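Local coordinates for malonyl CoA:acyl carrier protein malonyltransferase (Streptomyces coelicolor, PDB 1NM2) that probably catalyses the transfer of the malonyl group from malonyl-CoA to holo-acyl carrier protein, a step that supplies malonyl units for fatty acid biosynthesis, at residues K218-A223 and E243-L248; T264-G269 and R288-V293; L285-R288 and K294-A297. One frame throughout, in Å; residues are numbered along the deposited sequence.

Contact 1: K218-A223 and E243-L248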
loop_
_atom_site.group_PDB
_atom_site.type_symbol
_atom_site.label_atom_id
_atom_site.label_comp_id
_atom_site.label_asym_id
_atom_site.label_seq_id
_atom_site.Cartn_x
_atom_site.Cartn_y
_atom_site.Cartn_z
ATOM N N LYS A 218 -6.365 -2.667 19.479
ATOM C CA LYS A 218 -7.208 -2.576 20.677
ATOM C C LYS A 218 -7.335 -1.146 21.190
ATOM O O LYS A 218 -8.357 -0.773 21.768
ATOM C CB LYS A 218 -6.637 -3.423 21.817
ATOM C CG LYS A 218 -6.783 -4.920 21.658
ATOM C CD LYS A 218 -6.301 -5.615 22.927
ATOM C CE LYS A 218 -6.448 -7.118 22.831
ATOM N NZ LYS A 218 -5.968 -7.777 24.072
ATOM N N ALA A 219 -6.285 -0.357 20.998
ATOM C CA ALA A 219 -6.272 1.024 21.464
ATOM C C ALA A 219 -7.025 1.958 20.532
ATOM O O ALA A 219 -7.088 3.165 20.772
ATOM C CB ALA A 219 -4.830 1.502 21.616
ATOM N N LEU A 220 -7.598 1.400 19.471
ATOM C CA LEU A 220 -8.320 2.204 18.498
ATOM C C LEU A 220 -9.828 2.013 18.550
ATOM O O LEU A 220 -10.330 0.975 18.984
ATOM C CB LEU A 220 -7.835 1.876 17.082
ATOM C CG LEU A 220 -6.333 1.996 16.818
ATOM C CD1 LEU A 220 -6.034 1.579 15.387
ATOM C CD2 LEU A 220 -5.881 3.427 17.070
ATOM N N THR A 221 -10.535 3.040 18.103
ATOM C CA THR A 221 -11.986 3.027 18.026
ATOM C C THR A 221 -12.264 3.571 16.631
ATOM O O THR A 221 -12.364 4.782 16.433
ATOM C CB THR A 221 -12.625 3.955 19.072
ATOM O OG1 THR A 221 -12.223 3.542 20.385
ATOM C CG2 THR A 221 -14.141 3.892 18.978
ATOM N N PRO A 222 -12.363 2.674 15.635
ATOM C CA PRO A 222 -12.619 3.036 14.241
ATOM C C PRO A 222 -14.030 3.532 13.966
ATOM O O PRO A 222 -15.001 3.015 14.517
ATOM C CB PRO A 222 -12.321 1.741 13.499
ATOM C CG PRO A 222 -12.811 0.714 14.455
ATOM C CD PRO A 222 -12.252 1.212 15.775
ATOM N N ALA A 223 -14.137 4.543 13.113
ATOM C CA ALA A 223 -15.435 5.080 12.741
ATOM C C ALA A 223 -15.828 4.472 11.396
ATOM O O ALA A 223 -14.973 3.981 10.655
ATOM C CB ALA A 223 -15.365 6.596 12.624
ATOM N N GLU A 243 -15.109 -3.608 10.652
ATOM C CA GLU A 243 -14.763 -4.586 9.621
ATOM C C GLU A 243 -13.561 -4.083 8.822
ATOM O O GLU A 243 -12.734 -4.877 8.354
ATOM C CB GLU A 243 -15.959 -4.864 8.696
ATOM C CG GLU A 243 -17.035 -5.731 9.353
ATOM C CD GLU A 243 -18.170 -6.114 8.414
ATOM O OE1 GLU A 243 -19.031 -6.924 8.823
ATOM O OE2 GLU A 243 -18.208 -5.611 7.272
ATOM N N VAL A 244 -13.454 -2.763 8.676
ATOM C CA VAL A 244 -12.323 -2.174 7.968
ATOM C C VAL A 244 -11.055 -2.478 8.769
ATOM O O VAL A 244 -10.057 -2.958 8.227
ATOM C CB VAL A 244 -12.467 -0.634 7.833
ATOM C CG1 VAL A 244 -11.122 -0.015 7.446
ATOM C CG2 VAL A 244 -13.517 -0.297 6.772
ATOM N N LEU A 245 -11.105 -2.198 10.067
ATOM C CA LEU A 245 -9.971 -2.441 10.946
ATOM C C LEU A 245 -9.594 -3.921 11.038
ATOM O O LEU A 245 -8.407 -4.268 11.013
ATOM C CB LEU A 245 -10.265 -1.888 12.344
ATOM C CG LEU A 245 -9.156 -2.035 13.395
ATOM C CD1 LEU A 245 -7.861 -1.431 12.880
ATOM C CD2 LEU A 245 -9.584 -1.360 14.680
ATOM N N ASP A 246 -10.589 -4.795 11.153
ATOM C CA ASP A 246 -10.304 -6.222 11.248
ATOM C C ASP A 246 -9.613 -6.691 9.972
ATOM O O ASP A 246 -8.681 -7.496 10.027
ATOM C CB ASP A 246 -11.582 -7.039 11.490
ATOM C CG ASP A 246 -12.171 -6.820 12.883
ATOM O OD1 ASP A 246 -11.411 -6.519 13.825
ATOM O OD2 ASP A 246 -13.398 -6.966 13.043
ATOM N N ARG A 247 -10.065 -6.181 8.827
ATOM C CA ARG A 247 -9.469 -6.545 7.547
ATOM C C ARG A 247 -8.013 -6.077 7.461
ATOM O O ARG A 247 -7.153 -6.811 6.968
ATOM C CB ARG A 247 -10.285 -5.954 6.395
ATOM C CG ARG A 247 -11.549 -6.732 6.084
ATOM C CD ARG A 247 -12.413 -6.029 5.054
ATOM N NE ARG A 247 -13.509 -6.886 4.610
ATOM C CZ ARG A 247 -13.606 -7.404 3.387
ATOM N NH1 ARG A 247 -12.670 -7.150 2.476
ATOM N NH2 ARG A 247 -14.635 -8.182 3.080
ATOM N N LEU A 248 -7.739 -4.864 7.941
ATOM C CA LEU A 248 -6.379 -4.320 7.933
ATOM C C LEU A 248 -5.446 -5.223 8.741
ATOM O O LEU A 248 -4.342 -5.547 8.304
ATOM C CB LEU A 248 -6.346 -2.916 8.558
ATOM C CG LEU A 248 -6.952 -1.717 7.824
ATOM C CD1 LEU A 248 -6.971 -0.511 8.761
ATOM C CD2 LEU A 248 -6.133 -1.405 6.574
#
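A chi1 of -179° in Leu245 sets CG opposite the backbone N, beside the carbonyl carbon, and carries the branch point toward the 218-223 loop with CD2 leading and CD1 turned aside, while chi1 of -55° in Leu220 brings one of that residue's methyls in from the loop. The two branches of Leu245 then serve different partners. CD2 approaches the CG-CD edge of the Pro222 ring obliquely, 3.8 Å from Pro222 CG and 3.9 Å from Pro222 CD; the two side chains cross at about a right angle. The other branch, Leu245 CD1, meets Leu220 CD1 at a looser 4.3 Å. With no hydrogen bond between the segments, the association is purely apolar, and Leu245 is the buried residue at its centre. The backbones stay well separated, the nearest CA atoms being those of Pro222 and Leu245, 6.9 Å apart. Leu119 of helix 113-132 touches both leucines, and Ala115 adds to the covering of Leu220. The result is a small hydrophobic cluster in which the loop after helix 207-217 is laid against helices 241-251 and 113-132, in the helical layer of an alpha/beta hydrolase-like core.

Contact 2: T264-G269 and R288-V293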
loop_
_atom_site.group_PDB
_atom_site.type_symbol
_atom_site.label_atom_id
_atom_site.label_comp_id
_atom_site.label_asym_id
_atom_site.label_seq_id
_atom_site.Cartn_x
_atom_site.Cartn_y
_atom_site.Cartn_z
ATOM N N THR A 264 -13.463 -3.437 -9.066
ATOM C CA THR A 264 -14.495 -2.722 -8.330
ATOM C C THR A 264 -14.539 -1.250 -8.753
ATOM O O THR A 264 -15.620 -0.659 -8.854
ATOM C CB THR A 264 -14.255 -2.852 -6.813
ATOM O OG1 THR A 264 -14.580 -4.189 -6.411
ATOM C CG2 THR A 264 -15.108 -1.867 -6.026
ATOM N N PHE A 265 -13.377 -0.657 -9.012
ATOM C CA PHE A 265 -13.339 0.743 -9.450
ATOM C C PHE A 265 -14.153 0.826 -10.755
ATOM O O PHE A 265 -14.890 1.785 -10.985
ATOM C CB PHE A 265 -11.891 1.204 -9.717
ATOM C CG PHE A 265 -10.989 1.194 -8.501
ATOM C CD1 PHE A 265 -9.605 1.232 -8.660
ATOM C CD2 PHE A 265 -11.508 1.132 -7.209
ATOM C CE1 PHE A 265 -8.750 1.204 -7.553
ATOM C CE2 PHE A 265 -10.659 1.102 -6.097
ATOM C CZ PHE A 265 -9.276 1.137 -6.275
ATOM N N LYS A 266 -14.010 -0.191 -11.602
ATOM C CA LYS A 266 -14.740 -0.245 -12.867
ATOM C C LYS A 266 -16.234 -0.307 -12.587
ATOM O O LYS A 266 -17.022 0.446 -13.163
ATOM C CB LYS A 266 -14.347 -1.487 -13.668
ATOM C CG LYS A 266 -12.878 -1.590 -14.052
ATOM C CD LYS A 266 -12.671 -2.823 -14.922
ATOM C CE LYS A 266 -11.205 -3.160 -15.110
ATOM N NZ LYS A 266 -11.050 -4.480 -15.790
ATOM N N GLU A 267 -16.620 -1.224 -11.705
ATOM C CA GLU A 267 -18.018 -1.393 -11.337
ATOM C C GLU A 267 -18.588 -0.089 -10.786
ATOM O O GLU A 267 -19.787 0.159 -10.884
ATOM C CB GLU A 267 -18.160 -2.512 -10.296
ATOM C CG GLU A 267 -17.760 -3.893 -10.809
ATOM C CD GLU A 267 -17.922 -4.991 -9.765
ATOM O OE1 GLU A 267 -17.207 -4.956 -8.736
ATOM O OE2 GLU A 267 -18.765 -5.892 -9.972
ATOM N N LEU A 268 -17.725 0.744 -10.210
ATOM C CA LEU A 268 -18.156 2.022 -9.651
ATOM C C LEU A 268 -18.154 3.118 -10.719
ATOM O O LEU A 268 -18.537 4.255 -10.448
ATOM C CB LEU A 268 -17.240 2.441 -8.492
ATOM C CG LEU A 268 -17.198 1.622 -7.193
ATOM C CD1 LEU A 268 -16.125 2.194 -6.276
ATOM C CD2 LEU A 268 -18.553 1.654 -6.497
ATOM N N GLY A 269 -17.714 2.776 -11.924
ATOM C CA GLY A 269 -17.677 3.750 -13.005
ATOM C C GLY A 269 -16.579 4.796 -12.877
ATOM O O GLY A 269 -16.740 5.935 -13.320
ATOM N N ARG A 288 -2.654 0.401 -17.406
ATOM C CA ARG A 288 -2.716 -0.878 -18.095
ATOM C C ARG A 288 -4.066 -1.565 -17.947
ATOM O O ARG A 288 -4.668 -1.979 -18.937
ATOM C CB ARG A 288 -1.619 -1.810 -17.578
ATOM C CG ARG A 288 -0.221 -1.388 -17.981
ATOM C CD ARG A 288 0.802 -2.442 -17.605
ATOM N NE ARG A 288 2.059 -2.241 -18.319
ATOM C CZ ARG A 288 2.173 -2.253 -19.644
ATOM N NH1 ARG A 288 1.101 -2.457 -20.402
ATOM N NH2 ARG A 288 3.356 -2.058 -20.215
ATOM N N ALA A 289 -4.547 -1.674 -16.713
ATOM C CA ALA A 289 -5.810 -2.344 -16.441
ATOM C C ALA A 289 -7.069 -1.481 -16.557
ATOM O O ALA A 289 -8.171 -2.010 -16.683
ATOM C CB ALA A 289 -5.755 -2.990 -15.052
ATOM N N LEU A 290 -6.919 -0.164 -16.513
ATOM C CA LEU A 290 -8.082 0.712 -16.592
ATOM C C LEU A 290 -8.013 1.706 -17.748
ATOM O O LEU A 290 -7.919 2.918 -17.539
ATOM C CB LEU A 290 -8.251 1.461 -15.265
ATOM C CG LEU A 290 -8.377 0.535 -14.051
ATOM C CD1 LEU A 290 -8.331 1.342 -12.763
ATOM C CD2 LEU A 290 -9.670 -0.259 -14.155
ATOM N N PRO A 291 -8.074 1.201 -18.992
ATOM C CA PRO A 291 -8.015 2.078 -20.165
ATOM C C PRO A 291 -9.191 3.052 -20.199
ATOM O O PRO A 291 -10.318 2.688 -19.866
ATOM C CB PRO A 291 -8.035 1.091 -21.330
ATOM C CG PRO A 291 -8.854 -0.043 -20.790
ATOM C CD PRO A 291 -8.306 -0.199 -19.391
ATOM N N GLY A 292 -8.921 4.295 -20.591
ATOM C CA GLY A 292 -9.975 5.290 -20.652
ATOM C C GLY A 292 -10.130 6.078 -19.365
ATOM O O GLY A 292 -10.920 7.023 -19.301
ATOM N N VAL A 293 -9.379 5.694 -18.336
ATOM C CA VAL A 293 -9.435 6.378 -17.048
ATOM C C VAL A 293 -8.264 7.350 -16.900
ATOM O O VAL A 293 -7.114 6.975 -17.132
ATOM C CB VAL A 293 -9.387 5.364 -15.885
ATOM C CG1 VAL A 293 -9.406 6.095 -14.554
ATOM C CG2 VAL A 293 -10.569 4.407 -15.985
#
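Lys266 O accepts the shortest polar bond here, 2.7 Å from Gly269 N, as part of the Schellman motif that ends helix 258-267; the positive phi of Gly269 turns the chain out of the helix. The same lysine supplies the main touch to the 288-293 segment with its aliphatic chain. Extended beyond CG, that chain crosses obliquely over one branch of Leu290. Leu290 CD2 lies 3.4 Å from Lys266 CE and 3.5 Å from Lys266 CG, closer than ordinary carbon-carbon contact, whereas Lys266 CD stands back at 4.0 Å. The methyl therefore faces the side of the zigzag on which CG and CE lie, and the fit is tight. Lys266 CE also passes 3.6 Å from Ala289 O, although no hydrogen bond joins the segments. The ammonium group itself pairs with Glu263, one turn earlier on the lysine's own helix. The second branch of Leu290 turns to Phe265: Leu290 CD1 sits at the ring edge, near its plane, 4.3 Å from Phe265 CD1. Ile273 of strand 272-275 touches both Phe265 and Leu290 and so continues this apolar contact into the central sheet. From Leu290 the chain makes a type II beta turn, closed by Val293 N bonding to Leu290 O, with Gly292 taking the positive phi. The chemistry is thus divided along one lysine: its methylenes shield a buried leucine, while its charge is probably balanced mainly by Glu263 of the same helix, with no hydrogen bond to the other segment.

Contact 3: L285-R288 and K294-A297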
loop_
_atom_site.group_PDB
_atom_site.type_symbol
_atom_site.label_atom_id
_atom_site.label_comp_id
_atom_site.label_asym_id
_atom_site.label_seq_id
_atom_site.Cartn_x
_atom_site.Cartn_y
_atom_site.Cartn_z
ATOM N N LEU A 285 -0.111 0.802 -13.035
ATOM C CA LEU A 285 -1.011 -0.345 -13.120
ATOM C C LEU A 285 -2.355 0.073 -13.709
ATOM O O LEU A 285 -2.936 -0.636 -14.535
ATOM C CB LEU A 285 -1.228 -0.960 -11.732
ATOM C CG LEU A 285 -0.122 -1.875 -11.193
ATOM C CD1 LEU A 285 -0.361 -2.185 -9.719
ATOM C CD2 LEU A 285 -0.098 -3.159 -12.004
ATOM N N ALA A 286 -2.840 1.235 -13.286
ATOM C CA ALA A 286 -4.117 1.743 -13.764
ATOM C C ALA A 286 -4.088 1.989 -15.273
ATOM O O ALA A 286 -5.057 1.691 -15.971
ATOM C CB ALA A 286 -4.477 3.028 -13.029
ATOM N N LYS A 287 -2.979 2.526 -15.772
ATOM C CA LYS A 287 -2.855 2.807 -17.201
ATOM C C LYS A 287 -2.954 1.533 -18.030
ATOM O O LYS A 287 -3.298 1.571 -19.215
ATOM C CB LYS A 287 -1.527 3.514 -17.495
ATOM C CG LYS A 287 -1.447 4.924 -16.923
ATOM C CD LYS A 287 -0.081 5.550 -17.164
ATOM C CE LYS A 287 0.037 6.888 -16.455
ATOM N NZ LYS A 287 1.400 7.465 -16.603
ATOM N N ARG A 288 -2.654 0.401 -17.406
ATOM C CA ARG A 288 -2.716 -0.878 -18.095
ATOM C C ARG A 288 -4.066 -1.565 -17.947
ATOM O O ARG A 288 -4.668 -1.979 -18.937
ATOM C CB ARG A 288 -1.619 -1.810 -17.578
ATOM C CG ARG A 288 -0.221 -1.388 -17.981
ATOM C CD ARG A 288 0.802 -2.442 -17.605
ATOM N NE ARG A 288 2.059 -2.241 -18.319
ATOM C CZ ARG A 288 2.173 -2.253 -19.644
ATOM N NH1 ARG A 288 1.101 -2.457 -20.402
ATOM N NH2 ARG A 288 3.356 -2.058 -20.215
ATOM N N LYS A 294 -8.551 8.595 -16.529
ATOM C CA LYS A 294 -7.485 9.578 -16.352
ATOM C C LYS A 294 -6.747 9.244 -15.066
ATOM O O LYS A 294 -7.370 8.923 -14.055
ATOM C CB LYS A 294 -8.043 11.004 -16.263
ATOM C CG LYS A 294 -8.649 11.527 -17.556
ATOM C CD LYS A 294 -8.746 13.051 -17.561
ATOM C CE LYS A 294 -7.367 13.708 -17.663
ATOM N NZ LYS A 294 -7.430 15.202 -17.794
ATOM N N THR A 295 -5.423 9.303 -15.107
ATOM C CA THR A 295 -4.624 8.998 -13.929
ATOM C C THR A 295 -3.600 10.094 -13.675
ATOM O O THR A 295 -3.090 10.714 -14.612
ATOM C CB THR A 295 -3.857 7.665 -14.090
ATOM O OG1 THR A 295 -2.976 7.758 -15.215
ATOM C CG2 THR A 295 -4.816 6.511 -14.304
ATOM N N LEU A 296 -3.308 10.334 -12.403
ATOM C CA LEU A 296 -2.324 11.338 -12.026
ATOM C C LEU A 296 -1.640 10.889 -10.743
ATOM O O LEU A 296 -2.302 10.512 -9.772
ATOM C CB LEU A 296 -2.990 12.704 -11.820
ATOM C CG LEU A 296 -2.053 13.900 -11.577
ATOM C CD1 LEU A 296 -2.787 15.201 -11.874
ATOM C CD2 LEU A 296 -1.543 13.890 -10.146
ATOM N N ALA A 297 -0.313 10.917 -10.747
ATOM C CA ALA A 297 0.457 10.522 -9.579
ATOM C C ALA A 297 1.097 11.751 -8.944
ATOM O O ALA A 297 1.729 12.557 -9.630
ATOM C CB ALA A 297 1.538 9.518 -9.976
#
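The last turn of helix 281-289 faces the edge strand 294-297 with the closest pair of CA atoms, Lys287 and Thr295, 7.2 Å apart, a spacing that leaves side chains alone to bridge the two backbones. Within the helix, Arg288 N bonds to Leu285 O at 3.1 Å. On the strand, Thr295 carries the whole contact and splits it between its two branches. Its CG2 methyl meets the buried CB of Ala286 at 3.7 Å, methyl against methyl. The other branch, OG1, lies beside the aliphatic chain of Lys287. Thr295 OG1 is 3.4 Å from Lys287 CE and 3.6 Å from Lys287 CG, yet 4.1 Å from Lys287 CD, so the oxygen faces the side of the extended zigzag that bears CG and CE. The threonine torsion explains this division: at chi1 60° OG1 stands between the backbone N and the carbonyl carbon, which leaves CG2 beside N and pointing at Ala286. No hydrogen bond links the segments; the approach of OG1 to the lysine is to carbon, and the hydrogens on CE, next to the ammonium group, may carry a slight positive charge that suits the oxygen. The contact thus passes from apolar at the buried alanine to mixed at the exposed lysine. It belongs to a beta-alpha-beta unit formed by strand 272-275, helix 281-289 and strand 294-297. Lys294 and Leu296 pair through their backbones with Thr271, Ile273 and Glu275, on or just before strand 272-275, Thr283 packs on Thr295 from an earlier turn of the helix, and the side chains of Lys294 and Leu296 reach helix 304-314.

Along the chain, contact 1 closes before contacts 2 and 3 open, and all three lie within the acyl transferase domain. Contacts 2 and 3 are neighbours, their centres 10 Å apart; they share Arg288 and both use helix 281-289. Together they pack the end of that helix and the residues after it against helix 258-267, in contact 2, and its last turn against edge strand 294-297 of the parallel sheet, in contact 3. Contact 1, which joins a loop to helix 241-251, has its centre 28 Å from that of contact 2, with nearest atoms about 10 Å apart, and 29 Å from that of contact 3, on the opposite side of the chain's centre from the latter.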